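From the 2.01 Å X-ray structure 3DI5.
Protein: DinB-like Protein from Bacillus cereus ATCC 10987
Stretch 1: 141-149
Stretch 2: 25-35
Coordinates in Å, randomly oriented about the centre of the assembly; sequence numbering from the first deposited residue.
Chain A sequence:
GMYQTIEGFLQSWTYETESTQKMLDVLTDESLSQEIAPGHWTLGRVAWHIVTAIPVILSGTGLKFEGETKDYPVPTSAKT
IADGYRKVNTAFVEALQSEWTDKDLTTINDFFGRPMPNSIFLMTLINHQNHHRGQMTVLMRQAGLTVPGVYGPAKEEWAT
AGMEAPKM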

ATOM      1  N   ARG A 141      -8.273 -14.935  -7.844  1.00 33.99           N
ATOM      2  CA  ARG A 141      -8.735 -15.868  -8.881  1.00 34.31           C
ATOM      3  C   ARG A 141      -8.948 -17.259  -8.292  1.00 34.39           C
ATOM      4  O   ARG A 141      -9.957 -17.931  -8.537  1.00 34.22           O
ATOM      5  CB  ARG A 141      -7.657 -15.993  -9.977  1.00 35.08           C
ATOM      6  CG  ARG A 141      -8.095 -15.644 -11.371  1.00 36.93           C
ATOM      7  CD  ARG A 141      -7.729 -14.197 -11.730  1.00 39.40           C
ATOM      8  N   GLN A 142      -7.960 -17.698  -7.523  1.00 34.09           N
ATOM      9  CA  GLN A 142      -7.976 -19.015  -6.902  1.00 33.28           C
ATOM     10  C   GLN A 142      -9.059 -19.116  -5.835  1.00 33.33           C
ATOM     11  O   GLN A 142      -9.599 -20.199  -5.609  1.00 33.32           O
ATOM     12  CB  GLN A 142      -6.594 -19.329  -6.350  1.00 32.82           C
ATOM     13  CG  GLN A 142      -5.668 -19.729  -7.482  1.00 31.72           C
ATOM     14  CD  GLN A 142      -4.219 -19.752  -7.118  1.00 29.68           C
ATOM     15  OE1 GLN A 142      -3.841 -19.315  -6.035  1.00 30.80           O
ATOM     16  NE2 GLN A 142      -3.382 -20.256  -8.032  1.00 24.28           N
ATOM     17  N   ALA A 143      -9.420 -17.993  -5.231  1.00 32.84           N
ATOM     18  CA  ALA A 143     -10.541 -17.965  -4.301  1.00 33.41           C
ATOM     19  C   ALA A 143     -11.913 -17.892  -4.968  1.00 34.75           C
ATOM     20  O   ALA A 143     -12.913 -17.845  -4.266  1.00 35.04           O
ATOM     21  CB  ALA A 143     -10.393 -16.815  -3.353  1.00 33.31           C
ATOM     22  N   GLY A 144     -11.960 -17.858  -6.297  1.00 35.67           N
ATOM     23  CA  GLY A 144     -13.226 -17.755  -7.033  1.00 36.87           C
ATOM     24  C   GLY A 144     -13.822 -16.357  -7.098  1.00 37.96           C
ATOM     25  O   GLY A 144     -15.044 -16.204  -7.297  1.00 37.88           O
ATOM     26  N   LEU A 145     -12.981 -15.332  -6.932  1.00 38.67           N
ATOM     27  CA  LEU A 145     -13.434 -13.946  -7.024  1.00 39.74           C
ATOM     28  C   LEU A 145     -13.193 -13.415  -8.433  1.00 41.04           C
ATOM     29  O   LEU A 145     -12.342 -13.920  -9.170  1.00 41.16           O
ATOM     30  CB  LEU A 145     -12.707 -13.055  -5.996  1.00 39.79           C
ATOM     31  CG  LEU A 145     -12.828 -13.446  -4.518  1.00 39.05           C
ATOM     32  CD1 LEU A 145     -11.939 -12.555  -3.641  1.00 37.45           C
ATOM     33  CD2 LEU A 145     -14.279 -13.406  -4.053  1.00 37.24           C
ATOM     34  N   THR A 146     -13.951 -12.394  -8.811  1.00 42.81           N
ATOM     35  CA  THR A 146     -13.777 -11.751 -10.109  1.00 43.91           C
ATOM     36  C   THR A 146     -12.805 -10.599  -9.904  1.00 44.95           C
ATOM     37  O   THR A 146     -13.094  -9.691  -9.129  1.00 45.22           O
ATOM     38  CB  THR A 146     -15.140 -11.254 -10.694  1.00 43.99           C
ATOM     39  N   VAL A 147     -11.645 -10.651 -10.559  1.00 46.59           N
ATOM     40  CA  VAL A 147     -10.600  -9.632 -10.370  1.00 47.92           C
ATOM     41  C   VAL A 147     -10.821  -8.461 -11.327  1.00 49.33           C
ATOM     42  O   VAL A 147     -10.823  -8.668 -12.545  1.00 49.23           O
ATOM     43  CB  VAL A 147      -9.160 -10.182 -10.619  1.00 47.94           C
ATOM     44  CG1 VAL A 147      -8.129  -9.088 -10.426  1.00 47.64           C
ATOM     45  CG2 VAL A 147      -8.850 -11.337  -9.709  1.00 47.28           C
ATOM     46  N   PRO A 148     -11.030  -7.238 -10.788  1.00 50.94           N
ATOM     47  CA  PRO A 148     -10.979  -6.072 -11.685  1.00 52.30           C
ATOM     48  C   PRO A 148      -9.560  -5.861 -12.263  1.00 53.55           C
ATOM     49  O   PRO A 148      -8.566  -6.133 -11.581  1.00 54.31           O
ATOM     50  CB  PRO A 148     -11.425  -4.907 -10.789  1.00 52.10           C
ATOM     51  CG  PRO A 148     -11.233  -5.386  -9.388  1.00 51.92           C
ATOM     52  CD  PRO A 148     -11.359  -6.866  -9.398  1.00 50.72           C
ATOM     53  N   GLY A 149      -9.476  -5.412 -13.512  1.00 54.81           N
ATOM     54  CA  GLY A 149      -8.193  -5.299 -14.220  1.00 55.64           C
ATOM     55  C   GLY A 149      -7.247  -4.224 -13.693  1.00 56.25           C
ATOM     56  O   GLY A 149      -7.655  -3.346 -12.928  1.00 56.77           O
TER
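Stretch 2 25-35: DVLTDESLSQE

No direct hydrogen bond joins the two stretches among the atoms modelled; the polar link between them is a single water. Water 1 accepts from Gln34 NE2 at 2.8 Å. It donates to Gln142 OE1 at 2.9 Å and to Glu35 O at 2.7 Å. The water thus ties the last helical residue of stretch 1 to the end of stretch 2. The rest of the contact is mainly packing, and 391 Å² is buried in all, both sides summed.

Stretch 1 leaves a helix. Gly144 has positive phi (79°), which by itself favours glycine, and forms part of a Schellman motif. Gly144 N bonds back to Arg141 O at 3.0 Å. Beyond it, Leu145 to Gly149 run as an extended loop.

Stretch 2 begins in a weakly bonded helix that starts earlier in the chain. Leu27 and Thr28 are extended, and residues 29-32 take helical phi/psi without the regular bonds. Side chains help to hold this turn. Ser31 OG donates to Thr28 O at 2.6 Å, and Ser31 N donates to Thr28 OG1 at 3.2 Å. Gln34 N then bonds to Ser31 O at 2.9 Å, after which the chain is extended again.

The two stretches run in opposite senses. Gln142 and Ala143 meet Gln34 and Ser31, whereas Leu145, Thr146 and Pro148 meet Val26. The CA atoms of Ala143 and Ser31 are 5.5 Å apart; those of Leu145 and Val26 are 7.4 Å apart. No crossing angle applies to these irregular segments.

Leu145 is the centre of the contact, with 85 Å² covered. Its side chain, chi1 m and chi2 t, enters the bend of stretch 2. Leu145 CD1 lies 3.7 Å from Ser31 CB and 4.1 Å from Leu27 CD1. Leu27 points away at CA-to-CB, but the end of its side chain comes nearer. Leu145 CD2 rests 4.1 Å from Thr28 CG2, and Leu145 CB is 4.2 Å from Val26 CG1.

Val26 extends the apolar patch along the loop. Val26 CG1 is 3.7 Å from Thr146 O, and Val26 CG2 is 4.1 Å from Pro148 CD. Val147 points away and makes no contact.

At the other end, Ala143 points toward stretch 2 and packs closely. Ala143 CB is 3.9 Å from Ser31 CB, and Ala143 CA is 3.4 Å from Gln34 OE1. Gln34 NE2 lies 3.6 Å from Gln142 O, so the amide of Gln34 lies beside the last helical residue.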

ATOM      1  N   ASP A  25     -11.885  -4.110  -2.143  1.00 40.31           N
ATOM      2  CA  ASP A  25     -13.339  -4.013  -1.970  1.00 40.03           C
ATOM      3  C   ASP A  25     -14.078  -5.291  -2.392  1.00 39.37           C
ATOM      4  O   ASP A  25     -15.200  -5.521  -1.955  1.00 38.85           O
ATOM      5  CB  ASP A  25     -13.910  -2.790  -2.729  1.00 40.24           C
ATOM      6  CG  ASP A  25     -13.617  -1.448  -2.027  1.00 40.77           C
ATOM      7  OD1 ASP A  25     -13.187  -1.450  -0.853  1.00 42.10           O
ATOM      8  OD2 ASP A  25     -13.827  -0.379  -2.651  1.00 43.46           O
ATOM      9  N   VAL A  26     -13.446  -6.117  -3.222  1.00 38.26           N
ATOM     10  CA  VAL A  26     -14.059  -7.368  -3.703  1.00 38.17           C
ATOM     11  C   VAL A  26     -13.831  -8.557  -2.756  1.00 37.59           C
ATOM     12  O   VAL A  26     -14.502  -9.584  -2.860  1.00 36.68           O
ATOM     13  CB  VAL A  26     -13.485  -7.738  -5.088  1.00 38.15           C
ATOM     14  CG1 VAL A  26     -14.005  -9.080  -5.556  1.00 38.34           C
ATOM     15  CG2 VAL A  26     -13.822  -6.650  -6.098  1.00 39.21           C
ATOM     16  N   LEU A  27     -12.875  -8.416  -1.840  1.00 37.24           N
ATOM     17  CA  LEU A  27     -12.446  -9.539  -0.999  1.00 37.75           C
ATOM     18  C   LEU A  27     -13.571  -9.874  -0.032  1.00 37.41           C
ATOM     19  O   LEU A  27     -14.317  -8.993   0.409  1.00 37.48           O
ATOM     20  CB  LEU A  27     -11.121  -9.217  -0.259  1.00 37.39           C
ATOM     21  CG  LEU A  27      -9.772  -9.624  -0.896  1.00 38.57           C
ATOM     22  CD1 LEU A  27      -9.663  -9.420  -2.392  1.00 41.47           C
ATOM     23  CD2 LEU A  27      -8.610  -8.906  -0.195  1.00 38.55           C
ATOM     24  N   THR A  28     -13.718 -11.164   0.243  1.00 37.39           N
ATOM     25  CA  THR A  28     -14.680 -11.659   1.210  1.00 36.78           C
ATOM     26  C   THR A  28     -13.880 -12.213   2.371  1.00 36.71           C
ATOM     27  O   THR A  28     -12.676 -12.461   2.234  1.00 36.22           O
ATOM     28  CB  THR A  28     -15.532 -12.786   0.615  1.00 36.70           C
ATOM     29  OG1 THR A  28     -14.678 -13.880   0.251  1.00 35.79           O
ATOM     30  CG2 THR A  28     -16.277 -12.298  -0.623  1.00 36.04           C
ATOM     31  N   ASP A  29     -14.558 -12.403   3.500  1.00 36.48           N
ATOM     32  CA  ASP A  29     -13.951 -12.973   4.697  1.00 36.48           C
ATOM     33  C   ASP A  29     -13.363 -14.347   4.424  1.00 36.24           C
ATOM     34  O   ASP A  29     -12.270 -14.658   4.888  1.00 35.36           O
ATOM     35  CB  ASP A  29     -14.976 -13.078   5.820  1.00 36.48           C
ATOM     36  CG  ASP A  29     -15.387 -11.725   6.371  1.00 36.42           C
ATOM     37  OD1 ASP A  29     -14.868 -10.688   5.909  1.00 37.35           O
ATOM     38  OD2 ASP A  29     -16.235 -11.696   7.283  1.00 37.41           O
ATOM     39  N   GLU A  30     -14.081 -15.144   3.646  1.00 36.42           N
ATOM     40  CA  GLU A  30     -13.648 -16.498   3.297  1.00 36.73           C
ATOM     41  C   GLU A  30     -12.371 -16.492   2.483  1.00 36.58           C
ATOM     42  O   GLU A  30     -11.475 -17.307   2.728  1.00 36.92           O
ATOM     43  CB  GLU A  30     -14.745 -17.222   2.501  1.00 36.94           C
ATOM     44  CG  GLU A  30     -14.474 -18.719   2.277  1.00 37.22           C
ATOM     45  N   SER A  31     -12.295 -15.574   1.514  1.00 36.43           N
ATOM     46  CA  SER A  31     -11.146 -15.469   0.583  1.00 36.31           C
ATOM     47  C   SER A  31      -9.830 -15.189   1.273  1.00 36.16           C
ATOM     48  O   SER A  31      -8.767 -15.567   0.772  1.00 37.55           O
ATOM     49  CB  SER A  31     -11.391 -14.384  -0.475  1.00 36.25           C
ATOM     50  OG  SER A  31     -11.414 -13.085   0.094  1.00 36.58           O
ATOM     51  N   LEU A  32      -9.902 -14.543   2.424  1.00 35.91           N
ATOM     52  CA  LEU A  32      -8.729 -14.199   3.208  1.00 35.90           C
ATOM     53  C   LEU A  32      -7.904 -15.418   3.596  1.00 35.76           C
ATOM     54  O   LEU A  32      -6.687 -15.301   3.770  1.00 36.37           O
ATOM     55  CB  LEU A  32      -9.141 -13.429   4.478  1.00 35.53           C
ATOM     56  CG  LEU A  32      -9.857 -12.099   4.256  1.00 35.42           C
ATOM     57  CD1 LEU A  32      -9.950 -11.407   5.589  1.00 34.66           C
ATOM     58  CD2 LEU A  32      -9.172 -11.202   3.181  1.00 36.79           C
ATOM     59  N   SER A  33      -8.542 -16.586   3.711  1.00 35.50           N
ATOM     60  CA  SER A  33      -7.818 -17.796   4.088  1.00 35.38           C
ATOM     61  C   SER A  33      -7.122 -18.446   2.889  1.00 35.55           C
ATOM     62  O   SER A  33      -6.365 -19.379   3.066  1.00 35.03           O
ATOM     63  CB  SER A  33      -8.729 -18.791   4.809  1.00 35.21           C
ATOM     64  OG  SER A  33      -9.752 -19.285   3.969  1.00 36.76           O
ATOM     65  N   GLN A  34      -7.309 -17.897   1.707  1.00 35.94           N
ATOM     66  CA  GLN A  34      -6.716 -18.469   0.514  1.00 36.42           C
ATOM     67  C   GLN A  34      -5.198 -18.436   0.505  1.00 37.94           C
ATOM     68  O   GLN A  34      -4.635 -17.428   0.667  1.00 37.84           O
ATOM     69  CB  GLN A  34      -7.279 -17.808  -0.734  1.00 36.12           C
ATOM     70  CG  GLN A  34      -6.956 -18.547  -2.017  1.00 34.98           C
ATOM     71  CD  GLN A  34      -7.835 -19.768  -2.263  1.00 34.24           C
ATOM     72  OE1 GLN A  34      -8.978 -19.824  -1.873  1.00 31.29           O
ATOM     73  NE2 GLN A  34      -7.281 -20.733  -2.900  1.00 29.63           N
ATOM     74  N   GLU A  35      -4.549 -19.550   0.259  1.00 40.01           N
ATOM     75  CA  GLU A  35      -3.128 -19.655   0.506  1.00 41.29           C
ATOM     76  C   GLU A  35      -2.282 -19.720  -0.726  1.00 41.72           C
ATOM     77  O   GLU A  35      -2.613 -20.352  -1.667  1.00 42.17           O
ATOM     78  CB  GLU A  35      -2.830 -20.863   1.393  1.00 41.31           C
TER
HETATM   79  O   HOH W   1      -4.576 -20.640  -3.538  1.00 35.02           O